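Local structure of binding component of ABC transporter (Wolinella succinogenes, 3K4U) at residues F30-A35 / L46-T51; D54-G59 / I68-T73. The protein probably serves as the extracytoplasmic solute-binding component of an ABC transporter, and binds lysine in its pocket. One frame throughout, in Å; residues are numbered along the deposited sequence.

Contact 1. Residues F30-A35 / L46-T51; sequences FDVDLA and LKLVPT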
loop_
_atom_site.group_PDB
_atom_site.type_symbol
_atom_site.label_atom_id
_atom_site.label_comp_id
_atom_site.label_asym_id
_atom_site.label_seq_id
_atom_site.Cartn_x
_atom_site.Cartn_y
_atom_site.Cartn_z
ATOM N N PHE E 30 -18.069 -29.389 -2.957
ATOM C CA PHE E 30 -17.466 -28.128 -3.334
ATOM C C PHE E 30 -16.809 -28.259 -4.695
ATOM O O PHE E 30 -17.063 -27.455 -5.577
ATOM C CB PHE E 30 -16.479 -27.708 -2.234
ATOM C CG PHE E 30 -15.686 -26.448 -2.530
ATOM C CD1 PHE E 30 -16.285 -25.207 -2.490
ATOM C CD2 PHE E 30 -14.319 -26.514 -2.777
ATOM C CE1 PHE E 30 -15.549 -24.045 -2.718
ATOM C CE2 PHE E 30 -13.582 -25.359 -3.007
ATOM C CZ PHE E 30 -14.194 -24.120 -2.971
ATOM N N ASP E 31 -16.010 -29.291 -4.900
ATOM C CA ASP E 31 -15.502 -29.576 -6.252
ATOM C C ASP E 31 -16.553 -29.746 -7.371
ATOM O O ASP E 31 -16.289 -29.367 -8.515
ATOM C CB ASP E 31 -14.557 -30.779 -6.241
ATOM C CG ASP E 31 -13.212 -30.448 -5.595
ATOM O OD1 ASP E 31 -12.470 -31.359 -5.202
ATOM O OD2 ASP E 31 -12.891 -29.256 -5.469
ATOM N N VAL E 32 -17.721 -30.306 -7.070
ATOM C CA VAL E 32 -18.709 -30.537 -8.111
ATOM C C VAL E 32 -19.366 -29.242 -8.528
ATOM O O VAL E 32 -19.419 -28.915 -9.714
ATOM C CB VAL E 32 -19.735 -31.624 -7.722
ATOM C CG1 VAL E 32 -20.770 -31.790 -8.828
ATOM C CG2 VAL E 32 -18.999 -32.995 -7.391
ATOM N N ASP E 33 -19.857 -28.477 -7.574
ATOM C CA ASP E 33 -20.260 -27.083 -7.858
ATOM C C ASP E 33 -19.225 -26.259 -8.681
ATOM O O ASP E 33 -19.604 -25.455 -9.544
ATOM C CB ASP E 33 -20.631 -26.371 -6.547
ATOM C CG ASP E 33 -21.837 -27.017 -5.879
ATOM O OD1 ASP E 33 -22.408 -27.937 -6.526
ATOM O OD2 ASP E 33 -22.221 -26.629 -4.749
ATOM N N LEU E 34 -17.935 -26.462 -8.410
ATOM C CA LEU E 34 -16.896 -25.769 -9.150
ATOM C C LEU E 34 -16.884 -26.281 -10.555
ATOM O O LEU E 34 -16.931 -25.505 -11.530
ATOM C CB LEU E 34 -15.521 -26.015 -8.502
ATOM C CG LEU E 34 -14.852 -24.980 -7.571
ATOM C CD1 LEU E 34 -15.786 -23.898 -7.107
ATOM C CD2 LEU E 34 -14.144 -25.633 -6.394
ATOM N N ALA E 35 -16.813 -27.600 -10.649
ATOM C CA ALA E 35 -16.835 -28.315 -11.934
ATOM C C ALA E 35 -18.077 -27.970 -12.726
ATOM O O ALA E 35 -18.041 -27.899 -13.953
ATOM C CB ALA E 35 -16.755 -29.801 -11.698
ATOM N N LEU E 46 -21.069 -31.060 -18.255
ATOM C CA LEU E 46 -20.305 -31.734 -17.233
ATOM C C LEU E 46 -20.574 -33.240 -17.190
ATOM O O LEU E 46 -21.718 -33.678 -17.013
ATOM C CB LEU E 46 -20.572 -31.100 -15.857
ATOM C CG LEU E 46 -19.869 -31.716 -14.633
ATOM C CD1 LEU E 46 -18.391 -31.557 -14.723
ATOM C CD2 LEU E 46 -20.366 -31.157 -13.323
ATOM N N LYS E 47 -19.509 -34.020 -17.359
ATOM C CA LYS E 47 -19.482 -35.434 -16.961
ATOM C C LYS E 47 -18.450 -35.670 -15.851
ATOM O O LYS E 47 -17.279 -35.289 -15.980
ATOM C CB LYS E 47 -19.155 -36.332 -18.146
ATOM C CG LYS E 47 -19.100 -37.791 -17.779
ATOM C CD LYS E 47 -19.478 -38.682 -18.934
ATOM C CE LYS E 47 -21.013 -38.926 -18.958
ATOM N NZ LYS E 47 -21.495 -39.759 -20.122
ATOM N N LEU E 48 -18.880 -36.297 -14.769
ATOM C CA LEU E 48 -17.969 -36.691 -13.727
ATOM C C LEU E 48 -17.547 -38.129 -13.945
ATOM O O LEU E 48 -18.381 -38.989 -14.221
ATOM C CB LEU E 48 -18.615 -36.535 -12.355
ATOM C CG LEU E 48 -19.264 -35.187 -12.040
ATOM C CD1 LEU E 48 -20.034 -35.233 -10.734
ATOM C CD2 LEU E 48 -18.221 -34.095 -12.013
ATOM N N VAL E 49 -16.249 -38.387 -13.815
ATOM C CA VAL E 49 -15.698 -39.707 -13.978
ATOM C C VAL E 49 -15.080 -40.119 -12.623
ATOM O O VAL E 49 -13.883 -39.943 -12.410
ATOM C CB VAL E 49 -14.673 -39.705 -15.140
ATOM C CG1 VAL E 49 -14.196 -41.124 -15.496
ATOM C CG2 VAL E 49 -15.279 -39.004 -16.397
ATOM N N PRO E 50 -15.914 -40.647 -11.684
ATOM C CA PRO E 50 -15.414 -41.115 -10.403
ATOM C C PRO E 50 -14.318 -42.120 -10.639
ATOM O O PRO E 50 -14.472 -43.018 -11.478
ATOM C CB PRO E 50 -16.631 -41.798 -9.794
ATOM C CG PRO E 50 -17.767 -41.028 -10.346
ATOM C CD PRO E 50 -17.384 -40.808 -11.775
ATOM N N THR E 51 -13.204 -41.962 -9.925
ATOM C CA THR E 51 -11.987 -42.741 -10.189
ATOM C C THR E 51 -11.425 -43.002 -8.833
ATOM O O THR E 51 -11.693 -42.244 -7.943
ATOM C CB THR E 51 -10.990 -41.902 -11.019
ATOM O OG1 THR E 51 -11.696 -41.300 -12.123
ATOM C CG2 THR E 51 -9.771 -42.744 -11.550
#
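Val32 and Leu48 meet methyl to methyl, their side chains crossing at about a right angle. CD1 of Leu48 reaches the fork of the valine: it lies 4.0 Å from Val32 CG1 and 4.2 Å from Val32 CG2, so both branches share the contact. In Leu48 the first torsion swings CG beside the backbone N (chi1 -51°), and from there CD1 extends to the helix. Further along the helix, Leu46 meets Ala35 differently, with the branched end of the leucine laid against a single methyl and the neighbouring peptide. Leu46 CD1 is 3.9 Å from Ala35 CB and 3.8 Å from Ala35 O, while its CD2 comes to 4.0 Å from Ala35 C. Helix 30-41 and strand 45-50 form the second half of a beta-alpha-beta crossover that starts from strand 6-11, the parallel neighbour of strand 45-50 in the sheet. The axes of 30-35 and 46-50 run at 146°, roughly antiparallel, 10.0 Å apart at closest. Leu46 and Leu48, two residues apart on the strand, both point to the helix. Val27 touches both Val32 and Leu48, and Leu11 also packs on Val32, extending the apolar layer. Cutting Leu46 back to an alanine is likely to open a gap beside Ala35 CB and take the leucine methyls off the Ala35 carbonyl. Where the strand ends, the Thr51 hydroxyl turns back to donate to its own chain, OG1 lying 2.6 Å from Val49 O and 37° out of the carbonyl plane.

Contact 2. Residues D54-G59 / I68-T73; sequences DGLIPG and IISGMT. With LYS (lysine), chain K.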
loop_
_atom_site.group_PDB
_atom_site.type_symbol
_atom_site.label_atom_id
_atom_site.label_comp_id
_atom_site.label_asym_id
_atom_site.label_seq_id
_atom_site.Cartn_x
_atom_site.Cartn_y
_atom_site.Cartn_z
ATOM N N ASP E 54 -5.451 -43.672 -6.923
ATOM C CA ASP E 54 -4.189 -43.984 -7.556
ATOM C C ASP E 54 -4.327 -44.006 -9.063
ATOM O O ASP E 54 -3.352 -44.291 -9.778
ATOM C CB ASP E 54 -3.647 -45.311 -7.029
ATOM C CG ASP E 54 -4.569 -46.513 -7.321
ATOM O OD1 ASP E 54 -4.005 -47.606 -7.570
ATOM O OD2 ASP E 54 -5.827 -46.405 -7.295
ATOM N N GLY E 55 -5.545 -43.708 -9.542
ATOM C CA GLY E 55 -5.889 -43.765 -10.969
ATOM C C GLY E 55 -6.287 -42.400 -11.515
ATOM O O GLY E 55 -6.522 -42.235 -12.690
ATOM N N LEU E 56 -6.345 -41.395 -10.670
ATOM C CA LEU E 56 -6.597 -40.017 -11.153
ATOM C C LEU E 56 -5.536 -39.483 -12.102
ATOM O O LEU E 56 -5.854 -39.085 -13.218
ATOM C CB LEU E 56 -6.760 -39.055 -9.999
ATOM C CG LEU E 56 -8.071 -39.169 -9.232
ATOM C CD1 LEU E 56 -7.988 -38.239 -8.034
ATOM C CD2 LEU E 56 -9.275 -38.785 -10.055
ATOM N N ILE E 57 -4.272 -39.474 -11.668
ATOM C CA ILE E 57 -3.239 -38.921 -12.519
ATOM C C ILE E 57 -3.138 -39.708 -13.829
ATOM O O ILE E 57 -3.180 -39.099 -14.903
ATOM C CB ILE E 57 -1.902 -38.740 -11.807
ATOM C CG1 ILE E 57 -1.887 -37.402 -11.081
ATOM C CG2 ILE E 57 -0.740 -38.783 -12.811
ATOM C CD1 ILE E 57 -0.767 -37.252 -10.060
ATOM N N PRO E 58 -3.054 -41.048 -13.753
ATOM C CA PRO E 58 -2.867 -41.791 -14.974
ATOM C C PRO E 58 -4.091 -41.708 -15.889
ATOM O O PRO E 58 -3.946 -41.750 -17.103
ATOM C CB PRO E 58 -2.670 -43.224 -14.477
ATOM C CG PRO E 58 -2.316 -43.116 -13.079
ATOM C CD PRO E 58 -3.074 -41.943 -12.591
ATOM N N GLY E 59 -5.278 -41.596 -15.311
ATOM C CA GLY E 59 -6.464 -41.348 -16.074
ATOM C C GLY E 59 -6.394 -40.031 -16.813
ATOM O O GLY E 59 -6.890 -39.906 -17.938
ATOM N N ILE E 68 -8.599 -32.736 -13.206
ATOM C CA ILE E 68 -8.832 -33.412 -11.919
ATOM C C ILE E 68 -9.261 -32.361 -10.911
ATOM O O ILE E 68 -8.489 -31.484 -10.559
ATOM C CB ILE E 68 -7.522 -33.997 -11.367
ATOM C CG1 ILE E 68 -7.046 -35.215 -12.168
ATOM C CG2 ILE E 68 -7.648 -34.386 -9.884
ATOM C CD1 ILE E 68 -5.781 -35.829 -11.558
ATOM N N ILE E 69 -10.480 -32.424 -10.421
ATOM C CA ILE E 69 -10.883 -31.485 -9.398
ATOM C C ILE E 69 -11.312 -32.332 -8.218
ATOM O O ILE E 69 -12.482 -32.616 -8.027
ATOM C CB ILE E 69 -11.981 -30.541 -9.889
ATOM C CG1 ILE E 69 -11.583 -29.910 -11.210
ATOM C CG2 ILE E 69 -12.220 -29.403 -8.914
ATOM C CD1 ILE E 69 -12.732 -29.161 -11.866
ATOM N N SER E 70 -10.323 -32.734 -7.433
ATOM C CA SER E 70 -10.466 -33.724 -6.388
ATOM C C SER E 70 -9.757 -33.280 -5.131
ATOM O O SER E 70 -9.341 -34.098 -4.340
ATOM C CB SER E 70 -9.875 -35.046 -6.858
ATOM O OG SER E 70 -10.623 -36.124 -6.319
ATOM N N GLY E 71 -9.582 -31.977 -4.964
ATOM C CA GLY E 71 -8.948 -31.457 -3.751
ATOM C C GLY E 71 -7.532 -31.947 -3.629
ATOM O O GLY E 71 -7.111 -32.357 -2.587
HETATM N N MSE E 72 -6.805 -31.905 -4.717
HETATM C CA MSE E 72 -5.521 -32.525 -4.792
HETATM C C MSE E 72 -4.424 -31.526 -4.501
HETATM O O MSE E 72 -4.461 -30.380 -4.973
HETATM C CB MSE E 72 -5.329 -33.135 -6.179
HETATM C CG MSE E 72 -3.909 -33.541 -6.459
HETATM SE SE MSE E 72 -3.793 -34.518 -8.130
HETATM C CE MSE E 72 -4.451 -33.044 -9.220
ATOM N N THR E 73 -3.457 -31.976 -3.704
ATOM C CA THR E 73 -2.344 -31.159 -3.233
ATOM C C THR E 73 -1.415 -30.922 -4.414
ATOM O O THR E 73 -1.184 -31.825 -5.203
ATOM C CB THR E 73 -1.607 -31.910 -2.107
ATOM O OG1 THR E 73 -2.429 -31.897 -0.931
ATOM C CG2 THR E 73 -0.222 -31.305 -1.776
HETATM N N LYS K . -5.061 -33.394 -0.351
HETATM C CA LYS K . -5.156 -34.839 -0.344
HETATM C C LYS K . -4.126 -35.369 -1.316
HETATM O O LYS K . -3.835 -34.704 -2.307
HETATM C CB LYS K . -6.555 -35.283 -0.793
HETATM C CG LYS K . -6.955 -36.672 -0.354
HETATM C CD LYS K . -7.813 -37.316 -1.386
HETATM C CE LYS K . -8.539 -38.559 -0.860
HETATM N NZ LYS K . -9.630 -39.007 -1.764
HETATM O OXT LYS K . -3.577 -36.455 -1.143
#
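Leu56 on helix 56-61 and Ile68 on strand 67-68 bring their CA atoms to 7.0 Å. The delta methyl of Ile68 does most of the touching: CD1 is 3.7 Å from Leu56 CB and 4.2 Å from Ile57 CG1, bridging two successive helix residues. The other end of Leu56 reaches Ser70, with Leu56 CD1 at 3.8 Å from Ser70 OG, a hydroxyl that is hydrogen-bonded to Glu12 N. Beyond Ser70 the loop turns at Gly71, whose positive phi of 63° favours glycine, and enters the lysine pocket. There the ligand's N donates to Gly71 O at 3.2 Å and to Thr73 OG1 at 3.1 Å, while Thr73 N gives a nearly straight bond to the ligand's O (164°). Thr73 can use both groups because its OG1 sits beside its own backbone N (chi1 -72°); Ser125 OG is a further partner of that hydroxyl. Helix and loop meet mainly through hydrocarbon, whereas Gly71 O and the N and OG1 of Thr73 turn to the ligand's backbone amino and carboxylate groups, which is consistent with this side of the pocket recognising the backbone part that amino acids share rather than the lysine side chain.

In the fold
Contact 1 closes before contact 2 opens along the chain, and their centres lie 12 Å apart in the same domain, built on the parallel sheet ordered 45-50, 6-11, 67-68. Helix 30-41 packs on one face of that sheet and helix 56-61 on the other: Ile68 turns to the second helix, while its neighbour Ile69 touches the first. The two contacts meet directly, with Asp31 OD1 3.0 Å from Gly71 N and Thr51 CB 3.7 Å from Leu56 CD2. Contact 1 lies along edge strand 45-50 and contact 2 on edge strand 67-68, which leads into the lysine-binding residues Gly71 to Thr73. This fits type II periplasmic binding proteins, whose ligand sits in the cleft between two domains.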